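Local atomic coordinates of MCG133388, isoform CRA_f (Mus musculus, PDB entry 4ZPO), a protein that is a clustered protocadherin, probably mediating calcium-dependent cell adhesion and specific neuronal connections, the present chain being its first three extracellular cadherin domains. Residues 261-265 against 275-279; 177-183 against 197-203. All coordinates share one frame. Residues are numbered along the deposited sequence.

In the fold
Both contacts lie within single domains of a rod of cadherin repeats, contact 2 in the second and contact 1 in the third; their centres are 54 Å apart and their nearest atoms about 36 Å. Contact 2 pairs the two central strands of a mixed four-stranded sheet, buries 712 Å² and relies on seven main-chain hydrogen bonds; half of its 14 touching residues are buried, on the face turned to the domain interior. Contact 1, at 314 Å², lies at a sheet edge, with four of nine touching residues buried and three exposed: a helix end and edge strand meet the segment leaving strand 272-275. One carbonyl receives both its hydrogen bonds, one of them weak, and leucine packing supplies much of the rest.

Contact 1: residues 261-265 against 275-279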
ATOM      1  N   LYS A 261     -22.787  49.726  11.074  1.00 84.11           N
ATOM      2  CA  LYS A 261     -23.588  48.944  10.141  1.00 83.03           C
ATOM      3  C   LYS A 261     -24.500  49.831   9.295  1.00 84.55           C
ATOM      4  O   LYS A 261     -24.863  49.467   8.177  1.00 85.10           O
ATOM      5  CB  LYS A 261     -24.422  47.903  10.891  1.00 88.06           C
ATOM      6  CG  LYS A 261     -23.602  46.888  11.673  1.00 92.02           C
ATOM      7  CD  LYS A 261     -24.403  45.619  11.908  1.00 99.02           C
ATOM      8  CE  LYS A 261     -23.664  44.626  12.788  1.00103.42           C
ATOM      9  NZ  LYS A 261     -23.680  45.035  14.221  1.00108.63           N
ATOM     10  N   ASN A 262     -24.871  50.990   9.832  1.00 85.84           N
ATOM     11  CA  ASN A 262     -25.681  51.949   9.087  1.00 85.95           C
ATOM     12  C   ASN A 262     -24.842  52.766   8.111  1.00 88.63           C
ATOM     13  O   ASN A 262     -25.347  53.243   7.094  1.00 89.65           O
ATOM     14  CB  ASN A 262     -26.423  52.883  10.045  1.00 92.23           C
ATOM     15  CG  ASN A 262     -27.687  52.260  10.607  1.00100.14           C
ATOM     16  OD1 ASN A 262     -28.399  51.536   9.910  1.00104.41           O
ATOM     17  ND2 ASN A 262     -27.973  52.541  11.873  1.00100.01           N
ATOM     18  N   LEU A 263     -23.560  52.923   8.425  1.00 86.88           N
ATOM     19  CA  LEU A 263     -22.639  53.653   7.561  1.00 86.15           C
ATOM     20  C   LEU A 263     -22.057  52.758   6.475  1.00 90.33           C
ATOM     21  O   LEU A 263     -22.118  53.081   5.289  1.00 93.61           O
ATOM     22  CB  LEU A 263     -21.504  54.267   8.381  1.00 90.10           C
ATOM     23  CG  LEU A 263     -21.672  55.716   8.833  1.00102.01           C
ATOM     24  CD1 LEU A 263     -20.451  56.169   9.613  1.00103.48           C
ATOM     25  CD2 LEU A 263     -21.905  56.618   7.635  1.00104.13           C
ATOM     26  N   PHE A 264     -21.488  51.632   6.891  1.00 84.79           N
ATOM     27  CA  PHE A 264     -20.793  50.741   5.971  1.00 78.00           C
ATOM     28  C   PHE A 264     -21.585  49.465   5.706  1.00 76.23           C
ATOM     29  O   PHE A 264     -22.391  49.037   6.533  1.00 79.17           O
ATOM     30  CB  PHE A 264     -19.409  50.391   6.520  1.00 78.90           C
ATOM     31  CG  PHE A 264     -18.585  51.590   6.898  1.00 83.34           C
ATOM     32  CD1 PHE A 264     -17.804  52.236   5.955  1.00 83.34           C
ATOM     33  CD2 PHE A 264     -18.591  52.069   8.197  1.00 87.77           C
ATOM     34  CE1 PHE A 264     -17.046  53.339   6.301  1.00 84.28           C
ATOM     35  CE2 PHE A 264     -17.835  53.171   8.549  1.00 89.63           C
ATOM     36  CZ  PHE A 264     -17.062  53.807   7.600  1.00 87.76           C
ATOM     37  N   GLY A 265     -21.349  48.864   4.545  1.00 72.52           N
ATOM     38  CA  GLY A 265     -21.998  47.621   4.177  1.00 76.33           C
ATOM     39  C   GLY A 265     -21.092  46.758   3.322  1.00 80.78           C
ATOM     40  O   GLY A 265     -20.684  47.162   2.232  1.00 84.81           O
ATOM     41  N   VAL A 275     -19.125  52.600   1.560  1.00 72.89           N
ATOM     42  CA  VAL A 275     -19.701  53.626   2.418  1.00 76.74           C
ATOM     43  C   VAL A 275     -21.039  54.054   1.822  1.00 80.95           C
ATOM     44  O   VAL A 275     -21.131  54.381   0.638  1.00 81.47           O
ATOM     45  CB  VAL A 275     -18.761  54.842   2.585  1.00 77.78           C
ATOM     46  CG1 VAL A 275     -18.204  55.283   1.243  1.00 72.78           C
ATOM     47  CG2 VAL A 275     -19.484  55.986   3.281  1.00 82.37           C
ATOM     48  N   LEU A 276     -22.082  54.030   2.644  1.00 83.57           N
ATOM     49  CA  LEU A 276     -23.437  54.250   2.158  1.00 87.03           C
ATOM     50  C   LEU A 276     -24.113  55.424   2.856  1.00 93.30           C
ATOM     51  O   LEU A 276     -25.125  55.938   2.381  1.00100.87           O
ATOM     52  CB  LEU A 276     -24.267  52.979   2.344  1.00 83.45           C
ATOM     53  CG  LEU A 276     -23.653  51.712   1.745  1.00 77.43           C
ATOM     54  CD1 LEU A 276     -24.213  50.469   2.416  1.00 81.89           C
ATOM     55  CD2 LEU A 276     -23.887  51.660   0.241  1.00 75.39           C
ATOM     56  N   GLY A 277     -23.549  55.845   3.983  1.00 95.12           N
ATOM     57  CA  GLY A 277     -24.113  56.941   4.748  1.00 98.07           C
ATOM     58  C   GLY A 277     -23.236  58.177   4.745  1.00 96.85           C
ATOM     59  O   GLY A 277     -22.131  58.160   4.204  1.00 94.71           O
ATOM     60  N   PRO A 278     -23.732  59.266   5.350  1.00100.53           N
ATOM     61  CA  PRO A 278     -23.003  60.535   5.440  1.00101.03           C
ATOM     62  C   PRO A 278     -21.972  60.541   6.565  1.00102.69           C
ATOM     63  O   PRO A 278     -22.177  59.895   7.592  1.00102.15           O
ATOM     64  CB  PRO A 278     -24.113  61.548   5.716  1.00101.87           C
ATOM     65  CG  PRO A 278     -25.124  60.769   6.486  1.00100.73           C
ATOM     66  CD  PRO A 278     -25.082  59.365   5.933  1.00 98.72           C
ATOM     67  N   VAL A 279     -20.878  61.268   6.368  1.00108.64           N
ATOM     68  CA  VAL A 279     -19.837  61.382   7.383  1.00117.60           C
ATOM     69  C   VAL A 279     -19.290  62.804   7.462  1.00136.30           C
ATOM     70  O   VAL A 279     -19.056  63.446   6.438  1.00143.19           O
ATOM     71  CB  VAL A 279     -18.667  60.409   7.113  1.00107.00           C
ATOM     72  CG1 VAL A 279     -19.030  58.997   7.543  1.00103.82           C
ATOM     73  CG2 VAL A 279     -18.271  60.446   5.642  1.00102.96           C
TER
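Leu263, the last residue of helix 258-263, has the most surface covered here, 95 Å² of the 314 Å² buried in total. Its carbonyl accepts a good hydrogen bond from segment 275-279, Leu276 N to Leu263 O at 2.8 Å with an N-H...O angle of 159°, and a weak second one, Gly277 N to Leu263 O at 3.4 Å and 136°. Its side chain reaches past Gly277, with CD2 3.3 Å from Pro278 O and 3.7 Å from Val279 CG1. A CB on Gly277 would fall 2.9 Å from Leu263 CD2, so the absent side chain permits this approach. Leu276, with 46 Å² covered, lays CD1 3.9 Å from Gly265 N; a CB on Gly265 would likewise clash with that methyl. Val275, with 41 Å², pairs with Phe264 as an antiparallel non-hydrogen-bonded bridge, CA-CA 4.7 Å, and Phe264 CE1 meets Val275 CB at 4.4 Å. Leu263 also touches Tyr287, and Phe264 Ile289, both on strand 286-295 of the facing sheet. In this third cadherin domain, the chemistry implies a junction of helix 258-263 and edge strand 264-266 joined to the segment leaving strand 272-275 by one shared carbonyl oxygen and a close leucine fit over main chain and valine, two glycines allowing it.

Contact 2: residues 177-183 against 197-203; sequences ARHQLVL and SLISVIV
Strands 178-183 and 197-203 run antiparallel, their axes 4.5 Å apart at closest and their directions 161° apart, with phi about -80 to -146° and psi about 106 to 151°; Ala177, at -87/1°, lies outside this range. The register sets Ala177 opposite Val203 and Leu183 opposite Ser197. In the hydrogen-bonded pairs both main-chain groups are satisfied reciprocally: His179 N-Val201 O 3.0 Å, Val201 N-His179 O 2.6 Å; Leu181 N-Ile199 O 2.7 Å, Ile199 N-Leu181 O 2.8 Å; Leu183 N-Ser197 O 3.1 Å, Ser197 N-Leu183 O 2.9 Å. A seventh bond, Val203 N-Ala177 O 3.0 Å, extends the pairing. Elsewhere, Leu198, Ser200 and Ile202 bond through their backbones to strand 108-114 or Pro107 just before it, Val182 N to Ser144 OG, and Ser197 OG weakly to Thr106 O.

His179 (m), Leu181 (m, t), Leu183 (t, p), Ser197 (t), Ile199 (m, t) and Val201 (t) share the buried face, where Leu183 CB lies 3.8 Å from Ile199 CD1. The other carries Arg178, Gln180, Val182 (t), Leu198 (t, m), Ser200 and Ile202; Val182 CG2 meets Leu198 CD2 at 3.8 Å. A protein-attached mannose touches Val182 and Ser197. This is the C-terminal hairpin of a cadherin repeat, the F and G strands of its Greek-key beta sandwich.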
ATOM      1  N   ALA A 177      -1.298  15.943  -1.246  1.00 79.59           N
ATOM      2  CA  ALA A 177      -2.540  15.191  -1.114  1.00 82.90           C
ATOM      3  C   ALA A 177      -2.369  13.725  -1.498  1.00 82.11           C
ATOM      4  O   ALA A 177      -3.327  12.951  -1.457  1.00 80.39           O
ATOM      5  CB  ALA A 177      -3.631  15.831  -1.958  1.00 85.02           C
ATOM      6  N   ARG A 178      -1.150  13.346  -1.868  1.00 86.51           N
ATOM      7  CA  ARG A 178      -0.875  11.974  -2.286  1.00 85.92           C
ATOM      8  C   ARG A 178       0.506  11.487  -1.855  1.00 80.48           C
ATOM      9  O   ARG A 178       1.482  12.236  -1.887  1.00 85.87           O
ATOM     10  CB  ARG A 178      -1.008  11.841  -3.804  1.00 90.74           C
ATOM     11  CG  ARG A 178      -2.402  11.472  -4.286  1.00 97.91           C
ATOM     12  CD  ARG A 178      -2.416  11.273  -5.793  1.00105.91           C
ATOM     13  NE  ARG A 178      -1.367  10.355  -6.229  1.00110.35           N
ATOM     14  CZ  ARG A 178      -1.565   9.075  -6.529  1.00112.26           C
ATOM     15  NH1 ARG A 178      -0.545   8.318  -6.916  1.00111.50           N
ATOM     16  NH2 ARG A 178      -2.779   8.552  -6.449  1.00114.34           N
ATOM     17  N   HIS A 179       0.570  10.222  -1.454  1.00 76.34           N
ATOM     18  CA  HIS A 179       1.835   9.561  -1.158  1.00 74.37           C
ATOM     19  C   HIS A 179       1.908   8.235  -1.903  1.00 72.71           C
ATOM     20  O   HIS A 179       0.963   7.447  -1.868  1.00 69.90           O
ATOM     21  CB  HIS A 179       1.998   9.322   0.346  1.00 70.46           C
ATOM     22  CG  HIS A 179       2.059  10.577   1.159  1.00 74.99           C
ATOM     23  ND1 HIS A 179       0.931  11.258   1.561  1.00 78.32           N
ATOM     24  CD2 HIS A 179       3.113  11.269   1.653  1.00 77.76           C
ATOM     25  CE1 HIS A 179       1.287  12.319   2.264  1.00 76.34           C
ATOM     26  NE2 HIS A 179       2.605  12.348   2.335  1.00 73.15           N
ATOM     27  N   GLN A 180       3.023   7.992  -2.582  1.00 75.08           N
ATOM     28  CA  GLN A 180       3.226   6.725  -3.272  1.00 74.70           C
ATOM     29  C   GLN A 180       4.300   5.892  -2.587  1.00 69.53           C
ATOM     30  O   GLN A 180       5.459   6.301  -2.504  1.00 66.55           O
ATOM     31  CB  GLN A 180       3.597   6.954  -4.738  1.00 82.99           C
ATOM     32  CG  GLN A 180       2.416   7.294  -5.629  1.00 93.81           C
ATOM     33  CD  GLN A 180       2.723   7.093  -7.099  1.00106.25           C
ATOM     34  OE1 GLN A 180       1.829   7.149  -7.945  1.00113.63           O
ATOM     35  NE2 GLN A 180       3.992   6.852  -7.412  1.00107.98           N
ATOM     36  N   LEU A 181       3.906   4.721  -2.099  1.00 69.58           N
ATOM     37  CA  LEU A 181       4.827   3.827  -1.412  1.00 72.01           C
ATOM     38  C   LEU A 181       4.943   2.497  -2.148  1.00 76.71           C
ATOM     39  O   LEU A 181       4.003   2.062  -2.815  1.00 79.58           O
ATOM     40  CB  LEU A 181       4.373   3.597   0.030  1.00 69.74           C
ATOM     41  CG  LEU A 181       4.105   4.856   0.858  1.00 73.80           C
ATOM     42  CD1 LEU A 181       3.724   4.490   2.283  1.00 73.49           C
ATOM     43  CD2 LEU A 181       5.309   5.787   0.840  1.00 75.80           C
ATOM     44  N   VAL A 182       6.100   1.855  -2.027  1.00 71.53           N
ATOM     45  CA  VAL A 182       6.329   0.575  -2.685  1.00 68.25           C
ATOM     46  C   VAL A 182       6.539  -0.544  -1.672  1.00 70.74           C
ATOM     47  O   VAL A 182       7.588  -0.626  -1.029  1.00 72.23           O
ATOM     48  CB  VAL A 182       7.547   0.633  -3.628  1.00 68.13           C
ATOM     49  CG1 VAL A 182       7.792  -0.727  -4.266  1.00 61.06           C
ATOM     50  CG2 VAL A 182       7.339   1.696  -4.695  1.00 74.59           C
ATOM     51  N   LEU A 183       5.533  -1.401  -1.531  1.00 69.70           N
ATOM     52  CA  LEU A 183       5.635  -2.559  -0.653  1.00 63.38           C
ATOM     53  C   LEU A 183       6.309  -3.710  -1.388  1.00 61.07           C
ATOM     54  O   LEU A 183       5.759  -4.253  -2.347  1.00 62.19           O
ATOM     55  CB  LEU A 183       4.255  -2.987  -0.150  1.00 57.95           C
ATOM     56  CG  LEU A 183       4.233  -4.226   0.747  1.00 55.61           C
ATOM     57  CD1 LEU A 183       5.085  -4.006   1.988  1.00 51.31           C
ATOM     58  CD2 LEU A 183       2.808  -4.592   1.126  1.00 61.16           C
ATOM     59  N   SER A 197       4.207  -4.096  -4.789  1.00 74.08           N
ATOM     60  CA  SER A 197       2.825  -3.641  -4.807  1.00 75.31           C
ATOM     61  C   SER A 197       2.806  -2.133  -4.583  1.00 73.39           C
ATOM     62  O   SER A 197       3.240  -1.649  -3.538  1.00 73.29           O
ATOM     63  CB  SER A 197       1.997  -4.360  -3.742  1.00 78.18           C
ATOM     64  OG  SER A 197       0.623  -4.038  -3.862  1.00 84.68           O
ATOM     65  N   LEU A 198       2.318  -1.394  -5.573  1.00 75.64           N
ATOM     66  CA  LEU A 198       2.357   0.065  -5.532  1.00 76.92           C
ATOM     67  C   LEU A 198       1.195   0.638  -4.724  1.00 73.45           C
ATOM     68  O   LEU A 198       0.053   0.651  -5.184  1.00 70.27           O
ATOM     69  CB  LEU A 198       2.352   0.633  -6.956  1.00 77.44           C
ATOM     70  CG  LEU A 198       2.787   2.087  -7.169  1.00 79.79           C
ATOM     71  CD1 LEU A 198       1.626   3.056  -6.996  1.00 81.83           C
ATOM     72  CD2 LEU A 198       3.933   2.445  -6.233  1.00 79.67           C
ATOM     73  N   ILE A 199       1.497   1.118  -3.522  1.00 69.49           N
ATOM     74  CA  ILE A 199       0.486   1.706  -2.653  1.00 72.23           C
ATOM     75  C   ILE A 199       0.431   3.222  -2.813  1.00 74.62           C
ATOM     76  O   ILE A 199       1.414   3.917  -2.550  1.00 74.95           O
ATOM     77  CB  ILE A 199       0.750   1.374  -1.173  1.00 74.81           C
ATOM     78  CG1 ILE A 199       0.911  -0.135  -0.984  1.00 77.69           C
ATOM     79  CG2 ILE A 199      -0.373   1.914  -0.298  1.00 74.13           C
ATOM     80  CD1 ILE A 199       1.392  -0.524   0.395  1.00 78.58           C
ATOM     81  N   SER A 200      -0.718   3.729  -3.246  1.00 71.22           N
ATOM     82  CA  SER A 200      -0.905   5.167  -3.391  1.00 70.43           C
ATOM     83  C   SER A 200      -1.886   5.686  -2.347  1.00 72.75           C
ATOM     84  O   SER A 200      -3.093   5.465  -2.450  1.00 74.33           O
ATOM     85  CB  SER A 200      -1.395   5.514  -4.799  1.00 70.28           C
ATOM     86  OG  SER A 200      -2.696   5.005  -5.027  1.00 73.30           O
ATOM     87  N   VAL A 201      -1.360   6.375  -1.339  1.00 73.57           N
ATOM     88  CA  VAL A 201      -2.186   6.913  -0.265  1.00 71.21           C
ATOM     89  C   VAL A 201      -2.855   8.219  -0.680  1.00 74.94           C
ATOM     90  O   VAL A 201      -2.181   9.199  -1.000  1.00 78.83           O
ATOM     91  CB  VAL A 201      -1.361   7.159   1.014  1.00 68.86           C
ATOM     92  CG1 VAL A 201      -2.224   7.805   2.086  1.00 73.84           C
ATOM     93  CG2 VAL A 201      -0.761   5.857   1.516  1.00 64.30           C
ATOM     94  N   ILE A 202      -4.183   8.225  -0.674  1.00 75.23           N
ATOM     95  CA  ILE A 202      -4.942   9.431  -0.980  1.00 72.68           C
ATOM     96  C   ILE A 202      -5.352  10.134   0.307  1.00 68.09           C
ATOM     97  O   ILE A 202      -6.169   9.620   1.069  1.00 71.37           O
ATOM     98  CB  ILE A 202      -6.204   9.121  -1.809  1.00 69.22           C
ATOM     99  CG1 ILE A 202      -5.871   8.177  -2.966  1.00 62.25           C
ATOM    100  CG2 ILE A 202      -6.836  10.408  -2.318  1.00 61.56           C
ATOM    101  CD1 ILE A 202      -4.913   8.764  -3.974  1.00 61.11           C
ATOM    102  N   VAL A 203      -4.778  11.308   0.550  1.00 67.52           N
ATOM    103  CA  VAL A 203      -5.100  12.072   1.749  1.00 67.73           C
ATOM    104  C   VAL A 203      -6.409  12.833   1.571  1.00 67.11           C
ATOM    105  O   VAL A 203      -6.478  13.802   0.816  1.00 68.21           O
ATOM    106  CB  VAL A 203      -3.982  13.065   2.110  1.00 58.59           C
ATOM    107  CG1 VAL A 203      -4.371  13.872   3.339  1.00 65.85           C
ATOM    108  CG2 VAL A 203      -2.676  12.328   2.349  1.00 67.52           C
TER